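Local coordinates for Lin2634 protein (Listeria innocua, PDB 3MZO) that binds calcium ions and is probably a metal-dependent HD-domain phosphohydrolase related to the YfbR-like 5'-deoxynucleotidases, at residues Pro21-Tyr26 with Glu156-Glu161; Tyr36-Ile41 with Lys139-Tyr144; Ile162-Leu167 with Pro202-Glu207; Thr169-Arg174 with Glu207-Ala212. All blocks are in the same frame, centred on the assembly; numbering follows the deposited sequence. Where two conformers were deposited one is given.

How the contacts relate
The four contacts lie in an all-helical HD-type domain, and three draw on helix 158-172. Contact 2 is the most central, its centre about 6 Å from that of the chain, and crosses helix 31-51 with helix 129-151 beside the metal site; it is nested within the loop closed by contact 1. Both close before contacts 3 and 4 open, which interleave, share Glu207 and lie with centres about 9 Å apart, where helix 158-172 runs beside helix 201-211. Contact 1 touches contact 3 through Val160 and Leu204. Contact 2 meets contact 3 through the salt bridge Lys139-Glu165 and contact 4 through Val140 and Ile170. Helix 158-172 thus joins the metal-binding core to the C-terminal helix.

Contact 1 of 4, residues Pro21-Tyr26 with Glu156-Glu161; sequences PGKFKY and ENIFVE
Lys23 and Glu156 share a water gripped by three groups, at the place where the loop between helix 4-13 and helix 31-51 of this HD-type helical domain comes up against the first turn of helix 158-172. The water donates to Glu156 OE1 at 2.8 Å. It accepts from the backbone N of Ile158 and, weakly, from Lys23 NZ at 3.3 Å. A second water accepts from Phe24 N and donates to Glu156 OE2 at 3.1 Å, and the two carboxylate oxygens thereby reach both the lysine and the loop backbone. Lys23 NZ stays 4.0 Å from Glu156 OE1, too far for a salt bridge, though the opposite charges probably still attract. The lysine chain is bent at chi2 (-65°), which turns CD toward the carboxylate; it crosses Glu156 at about a right angle, with Lys23 CD 3.8 Å from Glu156 CD. A long, flexible residue suits this partly exposed place, its methylenes packing while its amine makes a weak bond to the shared water.

Deeper in, Phe159 presents its ring edge to the loop: Phe24 O lies near the ring plane, 3.7 Å from CE2, and also accepts from Asn154 ND2. Lys25 contributes its aliphatic stem, CG resting 3.7 Å from Phe159 CZ, while Ile158 CG2 sits over the centre of one face of the Phe159 ring, 3.7 Å above its plane.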
loop_
_atom_site.group_PDB
_atom_site.type_symbol
_atom_site.label_atom_id
_atom_site.label_comp_id
_atom_site.label_asym_id
_atom_site.label_seq_id
_atom_site.Cartn_x
_atom_site.Cartn_y
_atom_site.Cartn_z
ATOM N N PRO B 21 0.586 13.780 -7.309
ATOM C CA PRO B 21 -0.423 12.769 -7.041
ATOM C C PRO B 21 -1.700 13.035 -7.878
ATOM O O PRO B 21 -1.952 14.158 -8.259
ATOM C CB PRO B 21 -0.682 12.935 -5.546
ATOM C CG PRO B 21 -0.352 14.377 -5.255
ATOM C CD PRO B 21 0.761 14.742 -6.205
ATOM N N GLY B 22 -2.468 11.987 -8.153
ATOM C CA GLY B 22 -3.720 12.083 -8.942
ATOM C C GLY B 22 -3.642 11.048 -10.046
ATOM O O GLY B 22 -4.080 9.881 -9.897
ATOM N N LYS B 23 -2.998 11.437 -11.133
ATOM C CA LYS B 23 -2.866 10.552 -12.303
ATOM C C LYS B 23 -2.128 9.260 -11.958
ATOM O O LYS B 23 -1.144 9.285 -11.237
ATOM C CB LYS B 23 -2.101 11.278 -13.439
ATOM C CG LYS B 23 -2.807 12.537 -13.986
ATOM C CD LYS B 23 -4.112 12.196 -14.662
ATOM C CE LYS B 23 -4.848 13.441 -15.119
ATOM N NZ LYS B 23 -4.065 14.163 -16.146
ATOM N N PHE B 24 -2.625 8.142 -12.463
ATOM C CA PHE B 24 -1.967 6.850 -12.285
ATOM C C PHE B 24 -0.524 6.904 -12.760
ATOM O O PHE B 24 -0.261 7.408 -13.857
ATOM C CB PHE B 24 -2.679 5.732 -13.068
ATOM C CG PHE B 24 -1.938 4.449 -13.019
ATOM C CD1 PHE B 24 -2.044 3.634 -11.914
ATOM C CD2 PHE B 24 -1.057 4.084 -14.056
ATOM C CE1 PHE B 24 -1.299 2.476 -11.822
ATOM C CE2 PHE B 24 -0.327 2.904 -13.976
ATOM C CZ PHE B 24 -0.442 2.103 -12.857
ATOM N N LYS B 25 0.392 6.427 -11.926
ATOM C CA LYS B 25 1.783 6.240 -12.302
ATOM C C LYS B 25 2.160 4.811 -11.981
ATOM O O LYS B 25 1.773 4.296 -10.926
ATOM C CB LYS B 25 2.727 7.166 -11.516
ATOM C CG LYS B 25 2.444 8.644 -11.667
ATOM C CD LYS B 25 3.324 9.429 -10.718
ATOM C CE LYS B 25 2.648 10.669 -10.182
ATOM N NZ LYS B 25 3.133 11.954 -10.830
ATOM N N TYR B 26 2.945 4.176 -12.852
ATOM C CA TYR B 26 3.404 2.807 -12.534
ATOM C C TYR B 26 4.342 2.838 -11.333
ATOM O O TYR B 26 4.326 1.932 -10.534
ATOM C CB TYR B 26 4.057 2.122 -13.740
ATOM C CG TYR B 26 3.114 1.799 -14.903
ATOM C CD1 TYR B 26 2.325 0.653 -14.896
ATOM C CD2 TYR B 26 3.069 2.614 -16.038
ATOM C CE1 TYR B 26 1.498 0.359 -15.948
ATOM C CE2 TYR B 26 2.250 2.318 -17.097
ATOM C CZ TYR B 26 1.483 1.188 -17.058
ATOM O OH TYR B 26 0.663 0.921 -18.127
ATOM N N GLU B 156 -1.747 8.095 -19.940
ATOM C CA GLU B 156 -2.014 9.520 -19.782
ATOM C C GLU B 156 -1.086 10.410 -20.594
ATOM O O GLU B 156 0.131 10.374 -20.409
ATOM C CB GLU B 156 -1.903 9.924 -18.301
ATOM C CG GLU B 156 -3.035 9.399 -17.408
ATOM C CD GLU B 156 -4.407 9.994 -17.740
ATOM O OE1 GLU B 156 -4.502 10.959 -18.531
ATOM O OE2 GLU B 156 -5.412 9.491 -17.203
ATOM N N ASN B 157 -1.657 11.266 -21.445
ATOM C CA ASN B 157 -0.825 12.175 -22.252
ATOM C C ASN B 157 -0.006 13.164 -21.414
ATOM O O ASN B 157 0.985 13.712 -21.909
ATOM C CB ASN B 157 -1.651 12.948 -23.306
ATOM C CG ASN B 157 -0.762 13.524 -24.440
ATOM O OD1 ASN B 157 -0.047 12.779 -25.129
ATOM N ND2 ASN B 157 -0.801 14.857 -24.622
ATOM N N ILE B 158 -0.408 13.398 -20.164
ATOM C CA ILE B 158 0.300 14.333 -19.312
ATOM C C ILE B 158 1.814 14.032 -19.299
ATOM O O ILE B 158 2.621 14.939 -19.314
ATOM C CB ILE B 158 -0.272 14.363 -17.857
ATOM C CG1 ILE B 158 0.168 15.627 -17.130
ATOM C CG2 ILE B 158 0.180 13.172 -17.021
ATOM C CD1 ILE B 158 -0.383 16.894 -17.740
ATOM N N PHE B 159 2.199 12.762 -19.324
ATOM C CA PHE B 159 3.626 12.413 -19.235
ATOM C C PHE B 159 4.438 12.859 -20.460
ATOM O O PHE B 159 5.562 13.358 -20.304
ATOM C CB PHE B 159 3.773 10.939 -18.914
ATOM C CG PHE B 159 3.192 10.598 -17.581
ATOM C CD1 PHE B 159 3.803 11.042 -16.410
ATOM C CD2 PHE B 159 2.000 9.924 -17.483
ATOM C CE1 PHE B 159 3.248 10.770 -15.168
ATOM C CE2 PHE B 159 1.434 9.658 -16.235
ATOM C CZ PHE B 159 2.074 10.083 -15.085
ATOM N N VAL B 160 3.851 12.752 -21.653
ATOM C CA VAL B 160 4.493 13.271 -22.864
ATOM C C VAL B 160 4.649 14.779 -22.770
ATOM O O VAL B 160 5.679 15.350 -23.187
ATOM C CB VAL B 160 3.664 12.929 -24.123
ATOM C CG1 VAL B 160 4.039 13.865 -25.304
ATOM C CG2 VAL B 160 3.862 11.454 -24.482
ATOM N N GLU B 161 3.643 15.433 -22.200
ATOM C CA GLU B 161 3.680 16.881 -22.026
ATOM C C GLU B 161 4.746 17.313 -21.030
ATOM O O GLU B 161 5.431 18.320 -21.247
ATOM C CB GLU B 161 2.309 17.416 -21.582
ATOM C CG GLU B 161 1.214 17.292 -22.649
ATOM C CD GLU B 161 -0.211 17.392 -22.055
ATOM O OE1 GLU B 161 -0.380 17.940 -20.932
ATOM O OE2 GLU B 161 -1.165 16.903 -22.713
HETATM O O HOH W 1 -3.102 13.331 -19.199
HETATM O O HOH W 2 -4.884 8.334 -14.381
#

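Contact 2 of 4, residues Tyr36-Ile41 with Lys139-Tyr144; sequences YKVTSI and KVDLLY
Lys37 reaches over to Asp141, its chain bent at chi3 (-63°), which swings CE to 3.4 Å from Asp141 OD1. Its NZ makes only a long salt bridge, 3.7 Å, to the same OD1. Two waters do the closer bridging: each accepts from Lys37 NZ, and they donate to Asp141 OD2 (2.7 Å from one water oxygen) and to OD1, one to each oxygen. The amine also forms a salt bridge with Glu15 and a hydrogen bond with Ser12, both of a neighbouring subunit. Next, Val38 sets CG2 against Asp141 CB at 3.8 Å; a compact branched residue fits here, where it touches both the aspartate and His68. Segments 36-41 and 139-144 cross at 121°, their axes 9.5 Å apart, in the core of the HD fold, whose metal ligands His34 and Asp138 lie on the same two helices. Asp141 OD2 hydrogen-bonds His34 ND1, a second-shell contact that probably orients this calcium ligand. One turn beyond Lys37, Ile41 directs CD1 to Val140 CG1 and to Asp141 CB, each at 4.0 Å.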
loop_
_atom_site.group_PDB
_atom_site.type_symbol
_atom_site.label_atom_id
_atom_site.label_comp_id
_atom_site.label_asym_id
_atom_site.label_seq_id
_atom_site.Cartn_x
_atom_site.Cartn_y
_atom_site.Cartn_z
ATOM N N TYR B 36 17.054 13.327 -3.195
ATOM C CA TYR B 36 18.218 12.463 -3.331
ATOM C C TYR B 36 18.716 12.382 -4.766
ATOM O O TYR B 36 19.920 12.579 -5.036
ATOM C CB TYR B 36 17.949 11.062 -2.748
ATOM C CG TYR B 36 19.009 10.077 -3.167
ATOM C CD1 TYR B 36 20.304 10.155 -2.644
ATOM C CD2 TYR B 36 18.751 9.115 -4.133
ATOM C CE1 TYR B 36 21.327 9.267 -3.061
ATOM C CE2 TYR B 36 19.761 8.228 -4.565
ATOM C CZ TYR B 36 21.049 8.307 -4.017
ATOM O OH TYR B 36 22.058 7.435 -4.428
ATOM N N LYS B 37 17.808 12.155 -5.700
ATOM C CA LYS B 37 18.192 12.014 -7.089
ATOM C C LYS B 37 18.652 13.348 -7.710
ATOM O O LYS B 37 19.687 13.398 -8.389
ATOM C CB LYS B 37 17.039 11.351 -7.892
ATOM C CG LYS B 37 16.749 9.893 -7.479
ATOM C CD LYS B 37 15.596 9.216 -8.344
ATOM C CE LYS B 37 14.276 9.887 -8.173
ATOM N NZ LYS B 37 13.143 9.130 -8.863
ATOM N N VAL B 38 17.946 14.443 -7.414
ATOM C CA VAL B 38 18.358 15.741 -7.925
ATOM C C VAL B 38 19.738 16.125 -7.398
ATOM O O VAL B 38 20.553 16.694 -8.153
ATOM C CB VAL B 38 17.313 16.820 -7.650
ATOM C CG1 VAL B 38 17.802 18.251 -7.953
ATOM C CG2 VAL B 38 16.022 16.520 -8.494
ATOM N N THR B 39 20.005 15.834 -6.124
ATOM C CA THR B 39 21.325 16.150 -5.528
ATOM C C THR B 39 22.423 15.295 -6.206
ATOM O O THR B 39 23.469 15.822 -6.595
ATOM C CB THR B 39 21.307 16.027 -4.006
ATOM O OG1 THR B 39 20.215 16.803 -3.496
ATOM C CG2 THR B 39 22.600 16.572 -3.389
ATOM N N SER B 40 22.157 14.016 -6.439
ATOM C CA SER B 40 23.082 13.171 -7.213
ATOM C C SER B 40 23.339 13.632 -8.636
ATOM O O SER B 40 24.506 13.661 -9.093
ATOM C CB SER B 40 22.624 11.734 -7.174
ATOM O OG SER B 40 22.520 11.288 -5.824
ATOM N N ILE B 41 22.259 14.013 -9.333
ATOM C CA ILE B 41 22.348 14.597 -10.671
ATOM C C ILE B 41 23.182 15.886 -10.646
ATOM O O ILE B 41 24.097 16.044 -11.449
ATOM C CB ILE B 41 20.913 14.833 -11.292
ATOM C CG1 ILE B 41 20.231 13.480 -11.600
ATOM C CG2 ILE B 41 20.979 15.700 -12.560
ATOM C CD1 ILE B 41 18.676 13.560 -11.693
ATOM N N LYS B 139 14.875 19.416 -13.709
ATOM C CA LYS B 139 14.253 19.039 -14.975
ATOM C C LYS B 139 14.738 17.694 -15.492
ATOM O O LYS B 139 13.980 16.955 -16.084
ATOM C CB LYS B 139 14.438 20.115 -16.054
ATOM C CG LYS B 139 13.759 21.442 -15.761
ATOM C CD LYS B 139 12.266 21.323 -15.498
ATOM C CE LYS B 139 11.668 22.694 -15.151
ATOM N NZ LYS B 139 10.219 22.612 -15.151
ATOM N N VAL B 140 15.999 17.368 -15.267
ATOM C CA VAL B 140 16.490 16.042 -15.656
ATOM C C VAL B 140 15.730 14.966 -14.884
ATOM O O VAL B 140 15.393 13.934 -15.477
ATOM C CB VAL B 140 18.011 15.873 -15.507
ATOM C CG1 VAL B 140 18.389 14.405 -15.583
ATOM C CG2 VAL B 140 18.739 16.700 -16.577
ATOM N N ASP B 141 15.463 15.167 -13.596
ATOM C CA ASP B 141 14.763 14.117 -12.832
ATOM C C ASP B 141 13.319 13.991 -13.342
ATOM O O ASP B 141 12.804 12.893 -13.486
ATOM C CB ASP B 141 14.770 14.341 -11.323
ATOM C CG ASP B 141 14.153 13.158 -10.554
ATOM O OD1 ASP B 141 14.548 12.006 -10.794
ATOM O OD2 ASP B 141 13.232 13.363 -9.735
ATOM N N LEU B 142 12.696 15.125 -13.621
ATOM C CA LEU B 142 11.345 15.159 -14.171
ATOM C C LEU B 142 11.310 14.448 -15.526
ATOM O O LEU B 142 10.372 13.727 -15.857
ATOM C CB LEU B 142 10.924 16.608 -14.299
ATOM C CG LEU B 142 9.459 16.979 -14.418
ATOM C CD1 LEU B 142 8.625 16.514 -13.219
ATOM C CD2 LEU B 142 9.377 18.491 -14.604
ATOM N N LEU B 143 12.351 14.654 -16.320
ATOM C CA LEU B 143 12.481 13.998 -17.607
ATOM C C LEU B 143 12.608 12.473 -17.446
ATOM O O LEU B 143 11.976 11.713 -18.180
ATOM C CB LEU B 143 13.700 14.566 -18.365
ATOM C CG LEU B 143 13.867 14.186 -19.835
ATOM C CD1 LEU B 143 13.107 15.162 -20.746
ATOM C CD2 LEU B 143 15.348 14.162 -20.215
ATOM N N TYR B 144 13.427 12.025 -16.500
ATOM C CA TYR B 144 13.523 10.571 -16.198
ATOM C C TYR B 144 12.204 9.961 -15.678
ATOM O O TYR B 144 11.830 8.835 -16.045
ATOM C CB TYR B 144 14.716 10.277 -15.240
ATOM C CG TYR B 144 15.993 10.051 -16.022
ATOM C CD1 TYR B 144 16.727 11.125 -16.519
ATOM C CD2 TYR B 144 16.434 8.753 -16.315
ATOM C CE1 TYR B 144 17.877 10.918 -17.281
ATOM C CE2 TYR B 144 17.581 8.534 -17.062
ATOM C CZ TYR B 144 18.297 9.635 -17.534
ATOM O OH TYR B 144 19.431 9.453 -18.257
HETATM O O HOH W 3 11.600 11.508 -8.642
HETATM O O HOH W 4 13.790 9.445 -11.704
#

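Contact 3 of 4, residues Ile162-Leu167 with Pro202-Glu207; sequences IYSEAL and PQLTTE
The Tyr163 ring meets Thr205 at its edge, OG1 lying near the ring plane, while Leu204 comes to it obliquely with CD2 4.1 Å from Tyr163 CD1. In the tyrosine, chi1 of 176° sets CG anti to the backbone N, on the side of helix 201-211, and the ring extends to that helix. There Tyr163 OH donates to Thr205 OG1 at 2.9 Å. The threonine hydroxyl is bonded to Leu201 O as well, a carbonyl that can only accept, so threonine relays the tyrosine's bond into its own helix backbone. Tyrosine suits the place because its ring is apolar along its flanks, where Leu143 and Leu187 also pack, and polar only at the end.

The two short segments are inclined by 33°, running in the same general direction with axes 10.5 Å apart, and bring the C-terminal helix alongside the HD-type helical core. Leu187 of helix 177-191 touches Tyr163, Leu167 and Thr205 alike. The methyl branch of Thr205 does apolar work of its own: CG2 faces Leu167 CD2 at 3.6 Å, the two side chains crossing at about a right angle. Both Leu204 methyls lie by Ser164 OG, which is bonded to Val160 O, though the serine has two modelled conformers.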
loop_
_atom_site.group_PDB
_atom_site.type_symbol
_atom_site.label_atom_id
_atom_site.label_comp_id
_atom_site.label_asym_id
_atom_site.label_seq_id
_atom_site.Cartn_x
_atom_site.Cartn_y
_atom_site.Cartn_z
ATOM N N ILE B 162 4.890 16.569 -19.945
ATOM C CA ILE B 162 5.927 16.848 -18.941
ATOM C C ILE B 162 7.341 16.678 -19.560
ATOM O O ILE B 162 8.221 17.497 -19.364
ATOM C CB ILE B 162 5.765 15.904 -17.704
ATOM C CG1 ILE B 162 4.467 16.239 -16.935
ATOM C CG2 ILE B 162 6.982 16.000 -16.761
ATOM C CD1 ILE B 162 3.943 15.131 -16.006
ATOM N N TYR B 163 7.533 15.581 -20.280
ATOM C CA TYR B 163 8.787 15.277 -20.920
ATOM C C TYR B 163 9.165 16.414 -21.892
ATOM O O TYR B 163 10.305 16.919 -21.892
ATOM C CB TYR B 163 8.659 13.934 -21.659
ATOM C CG TYR B 163 9.870 13.538 -22.462
ATOM C CD1 TYR B 163 10.006 13.937 -23.797
ATOM C CD2 TYR B 163 10.889 12.780 -21.894
ATOM C CE1 TYR B 163 11.119 13.569 -24.550
ATOM C CE2 TYR B 163 12.004 12.405 -22.637
ATOM C CZ TYR B 163 12.119 12.811 -23.960
ATOM O OH TYR B 163 13.224 12.444 -24.693
ATOM N N SER B 164 8.183 16.838 -22.683
ATOM C CA SER B 164 8.394 17.886 -23.671
ATOM C C SER B 164 8.823 19.198 -23.014
ATOM O O SER B 164 9.781 19.847 -23.460
ATOM C CB SER B 164 7.129 18.057 -24.499
ATOM O OG SER B 164 6.843 16.846 -25.169
ATOM N N GLU B 165 8.134 19.562 -21.938
ATOM C CA GLU B 165 8.429 20.784 -21.210
ATOM C C GLU B 165 9.799 20.716 -20.585
ATOM O O GLU B 165 10.545 21.695 -20.643
ATOM C CB GLU B 165 7.383 21.046 -20.126
ATOM C CG GLU B 165 7.565 22.370 -19.321
ATOM C CD GLU B 165 8.667 22.332 -18.206
ATOM O OE1 GLU B 165 8.917 21.266 -17.569
ATOM O OE2 GLU B 165 9.279 23.398 -17.959
ATOM N N ALA B 166 10.115 19.570 -19.980
ATOM C CA ALA B 166 11.386 19.381 -19.309
ATOM C C ALA B 166 12.532 19.472 -20.322
ATOM O O ALA B 166 13.457 20.260 -20.125
ATOM C CB ALA B 166 11.396 18.040 -18.514
ATOM N N LEU B 167 12.456 18.740 -21.430
ATOM C CA LEU B 167 13.500 18.834 -22.442
ATOM C C LEU B 167 13.627 20.253 -23.045
ATOM O O LEU B 167 14.731 20.798 -23.148
ATOM C CB LEU B 167 13.297 17.781 -23.535
ATOM C CG LEU B 167 14.483 17.553 -24.494
ATOM C CD1 LEU B 167 15.852 17.206 -23.771
ATOM C CD2 LEU B 167 14.087 16.470 -25.477
ATOM N N PRO B 202 11.228 9.261 -29.874
ATOM C CA PRO B 202 12.182 9.619 -30.931
ATOM C C PRO B 202 11.767 10.854 -31.735
ATOM O O PRO B 202 12.521 11.828 -31.829
ATOM C CB PRO B 202 12.218 8.362 -31.815
ATOM C CG PRO B 202 11.877 7.226 -30.859
ATOM C CD PRO B 202 10.877 7.820 -29.909
ATOM N N GLN B 203 10.558 10.816 -32.287
ATOM C CA GLN B 203 10.068 11.911 -33.117
ATOM C C GLN B 203 9.949 13.192 -32.302
ATOM O O GLN B 203 10.447 14.250 -32.702
ATOM C CB GLN B 203 8.704 11.556 -33.728
ATOM C CG GLN B 203 8.056 12.729 -34.464
ATOM C CD GLN B 203 6.854 12.317 -35.274
ATOM O OE1 GLN B 203 6.796 11.203 -35.788
ATOM N NE2 GLN B 203 5.891 13.219 -35.407
ATOM N N LEU B 204 9.280 13.075 -31.162
ATOM C CA LEU B 204 9.046 14.209 -30.253
ATOM C C LEU B 204 10.349 14.901 -29.832
ATOM O O LEU B 204 10.417 16.143 -29.762
ATOM C CB LEU B 204 8.290 13.703 -29.029
ATOM C CG LEU B 204 7.900 14.707 -27.948
ATOM C CD1 LEU B 204 6.969 15.815 -28.489
ATOM C CD2 LEU B 204 7.268 13.928 -26.786
ATOM N N THR B 205 11.378 14.088 -29.570
ATOM C CA THR B 205 12.692 14.601 -29.170
ATOM C C THR B 205 13.362 15.355 -30.331
ATOM O O THR B 205 13.947 16.431 -30.122
ATOM C CB THR B 205 13.630 13.459 -28.615
ATOM O OG1 THR B 205 12.949 12.698 -27.604
ATOM C CG2 THR B 205 14.917 14.037 -28.027
ATOM N N THR B 206 13.269 14.807 -31.551
ATOM C CA THR B 206 13.712 15.528 -32.743
ATOM C C THR B 206 12.989 16.879 -32.842
ATOM O O THR B 206 13.626 17.920 -33.011
ATOM C CB THR B 206 13.460 14.697 -34.038
ATOM O OG1 THR B 206 14.398 13.615 -34.092
ATOM C CG2 THR B 206 13.583 15.557 -35.311
ATOM N N GLU B 207 11.665 16.846 -32.723
ATOM C CA GLU B 207 10.841 18.065 -32.776
ATOM C C GLU B 207 11.250 19.126 -31.775
ATOM O O GLU B 207 11.412 20.298 -32.141
ATOM C CB GLU B 207 9.371 17.724 -32.553
ATOM C CG GLU B 207 8.698 17.180 -33.810
ATOM C CD GLU B 207 7.315 16.592 -33.544
ATOM O OE1 GLU B 207 6.821 16.664 -32.392
ATOM O OE2 GLU B 207 6.720 16.057 -34.503
#

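Contact 4 of 4, residues Thr169-Arg174 with Glu207-Ala212; sequences TIYEYR and EITTKA
Tyr171 carries its CG at an unusual chi1 of -97°, away from the staggered positions, and its ring reaches Thr209 and Ala212 across the contact. In Thr209, chi1 of -54° sets OG1 anti to the carbonyl carbon and beside the backbone N, where it meets the phenol. Tyr171 OH and Thr209 OG1 are hydrogen-bonded, and either could be the donor; the modelled 2.5 Å is shorter than such bonds usually are, and its exact value is doubtful. The same threonine hydroxyl is bonded to Thr205 O, one turn earlier in its own helix. A threonine suits this place because its one hydroxyl can bond both the phenol and Thr205 O.

The pairing joins the later part of helix 158-172 to the C-terminal helix of the HD-type domain, well away from the calcium sites. Near the base of the tyrosine, Ala212 CB lies 3.6 Å from Tyr171 CG and about as close to Tyr171 CB. Its small methyl can come this close to the stem of the ring, but Ala212 ends the modelled chain and these distances are approximate. Ile208 adds a looser touch, CG2 lying 4.2 Å from Tyr171 CD2. The same CG2 also packs on Leu167, while CD1 reaches Ser164; Leu183 of helix 177-191 also packs against Tyr171. Arg174 comes up to Ala212 CB with NH2, but the arginine has two modelled conformers and this approach is correspondingly doubtful.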
loop_
_atom_site.group_PDB
_atom_site.type_symbol
_atom_site.label_atom_id
_atom_site.label_comp_id
_atom_site.label_asym_id
_atom_site.label_seq_id
_atom_site.Cartn_x
_atom_site.Cartn_y
_atom_site.Cartn_z
ATOM N N THR B 169 12.976 23.069 -21.639
ATOM C CA THR B 169 13.680 23.872 -20.643
ATOM C C THR B 169 15.183 23.549 -20.565
ATOM O O THR B 169 16.006 24.457 -20.594
ATOM C CB THR B 169 13.022 23.710 -19.275
ATOM O OG1 THR B 169 11.642 24.025 -19.422
ATOM C CG2 THR B 169 13.620 24.637 -18.233
ATOM N N ILE B 170 15.551 22.269 -20.505
ATOM C CA ILE B 170 16.966 21.890 -20.536
ATOM C C ILE B 170 17.696 22.557 -21.735
ATOM O O ILE B 170 18.839 23.032 -21.603
ATOM C CB ILE B 170 17.126 20.330 -20.557
ATOM C CG1 ILE B 170 16.691 19.744 -19.217
ATOM C CG2 ILE B 170 18.564 19.921 -20.836
ATOM C CD1 ILE B 170 16.506 18.243 -19.215
ATOM N N TYR B 171 17.041 22.613 -22.895
ATOM C CA TYR B 171 17.644 23.244 -24.084
ATOM C C TYR B 171 17.942 24.705 -23.930
ATOM O O TYR B 171 18.836 25.197 -24.598
ATOM C CB TYR B 171 16.763 23.114 -25.316
ATOM C CG TYR B 171 17.167 21.976 -26.162
ATOM C CD1 TYR B 171 18.311 22.052 -26.964
ATOM C CD2 TYR B 171 16.427 20.799 -26.156
ATOM C CE1 TYR B 171 18.705 20.985 -27.749
ATOM C CE2 TYR B 171 16.801 19.723 -26.933
ATOM C CZ TYR B 171 17.942 19.815 -27.727
ATOM O OH TYR B 171 18.284 18.729 -28.501
ATOM N N GLU B 172 17.182 25.402 -23.089
ATOM C CA GLU B 172 17.406 26.828 -22.792
ATOM C C GLU B 172 18.780 27.034 -22.169
ATOM O O GLU B 172 19.322 28.135 -22.182
ATOM C CB GLU B 172 16.373 27.379 -21.792
ATOM C CG GLU B 172 14.931 27.492 -22.290
ATOM C CD GLU B 172 14.002 28.092 -21.237
ATOM O OE1 GLU B 172 14.481 28.772 -20.299
ATOM O OE2 GLU B 172 12.788 27.875 -21.335
ATOM N N TYR B 173 19.329 25.969 -21.578
ATOM C CA TYR B 173 20.606 26.073 -20.847
ATOM C C TYR B 173 21.786 25.437 -21.624
ATOM O O TYR B 173 22.840 25.101 -21.044
ATOM C CB TYR B 173 20.448 25.418 -19.465
ATOM C CG TYR B 173 19.491 26.116 -18.495
ATOM C CD1 TYR B 173 18.123 25.852 -18.497
ATOM C CD2 TYR B 173 19.977 26.976 -17.519
ATOM C CE1 TYR B 173 17.265 26.480 -17.578
ATOM C CE2 TYR B 173 19.135 27.578 -16.598
ATOM C CZ TYR B 173 17.782 27.329 -16.633
ATOM O OH TYR B 173 16.986 27.972 -15.704
ATOM N N ARG B 174 21.638 25.309 -22.938
ATOM C CA ARG B 174 22.626 24.610 -23.773
ATOM C C ARG B 174 24.003 25.282 -23.850
ATOM O O ARG B 174 24.934 24.678 -24.361
ATOM C CB ARG B 174 22.079 24.381 -25.194
ATOM C CG ARG B 174 21.840 25.657 -25.997
ATOM C CD ARG B 174 21.386 25.365 -27.434
ATOM N NE ARG B 174 19.944 25.168 -27.522
ATOM C CZ ARG B 174 19.074 26.165 -27.607
ATOM N NH1 ARG B 174 19.507 27.423 -27.641
ATOM N NH2 ARG B 174 17.776 25.899 -27.666
ATOM N N GLU B 207 11.665 16.846 -32.723
ATOM C CA GLU B 207 10.841 18.065 -32.776
ATOM C C GLU B 207 11.250 19.126 -31.775
ATOM O O GLU B 207 11.412 20.298 -32.141
ATOM C CB GLU B 207 9.371 17.724 -32.553
ATOM C CG GLU B 207 8.698 17.180 -33.810
ATOM C CD GLU B 207 7.315 16.592 -33.544
ATOM O OE1 GLU B 207 6.821 16.664 -32.392
ATOM O OE2 GLU B 207 6.720 16.057 -34.503
ATOM N N ILE B 208 11.425 18.705 -30.518
ATOM C CA ILE B 208 11.855 19.609 -29.458
ATOM C C ILE B 208 13.233 20.207 -29.779
ATOM O O ILE B 208 13.447 21.407 -29.566
ATOM C CB ILE B 208 11.843 18.892 -28.068
ATOM C CG1 ILE B 208 10.409 18.525 -27.677
ATOM C CG2 ILE B 208 12.472 19.770 -26.977
ATOM C CD1 ILE B 208 10.318 17.343 -26.762
ATOM N N THR B 209 14.152 19.387 -30.303
ATOM C CA THR B 209 15.503 19.861 -30.701
ATOM C C THR B 209 15.480 20.819 -31.908
ATOM O O THR B 209 16.277 21.769 -31.958
ATOM C CB THR B 209 16.444 18.687 -31.074
ATOM O OG1 THR B 209 16.486 17.738 -30.004
ATOM C CG2 THR B 209 17.860 19.195 -31.404
ATOM N N THR B 210 14.600 20.531 -32.879
ATOM C CA THR B 210 14.375 21.390 -34.067
ATOM C C THR B 210 13.786 22.728 -33.622
ATOM O O THR B 210 14.305 23.791 -33.996
ATOM C CB THR B 210 13.374 20.754 -35.092
ATOM O OG1 THR B 210 13.832 19.460 -35.507
ATOM C CG2 THR B 210 13.193 21.650 -36.326
ATOM N N LYS B 211 12.701 22.647 -32.827
ATOM C CA LYS B 211 12.070 23.812 -32.183
ATOM C C LYS B 211 13.121 24.626 -31.412
ATOM O O LYS B 211 13.148 25.860 -31.524
ATOM C CB LYS B 211 10.923 23.386 -31.255
ATOM N N ALA B 212 13.992 23.928 -30.667
ATOM C CA ALA B 212 15.121 24.538 -29.956
ATOM C C ALA B 212 16.418 24.318 -30.726
ATOM O O ALA B 212 16.706 25.007 -31.695
ATOM C CB ALA B 212 15.242 23.938 -28.545
#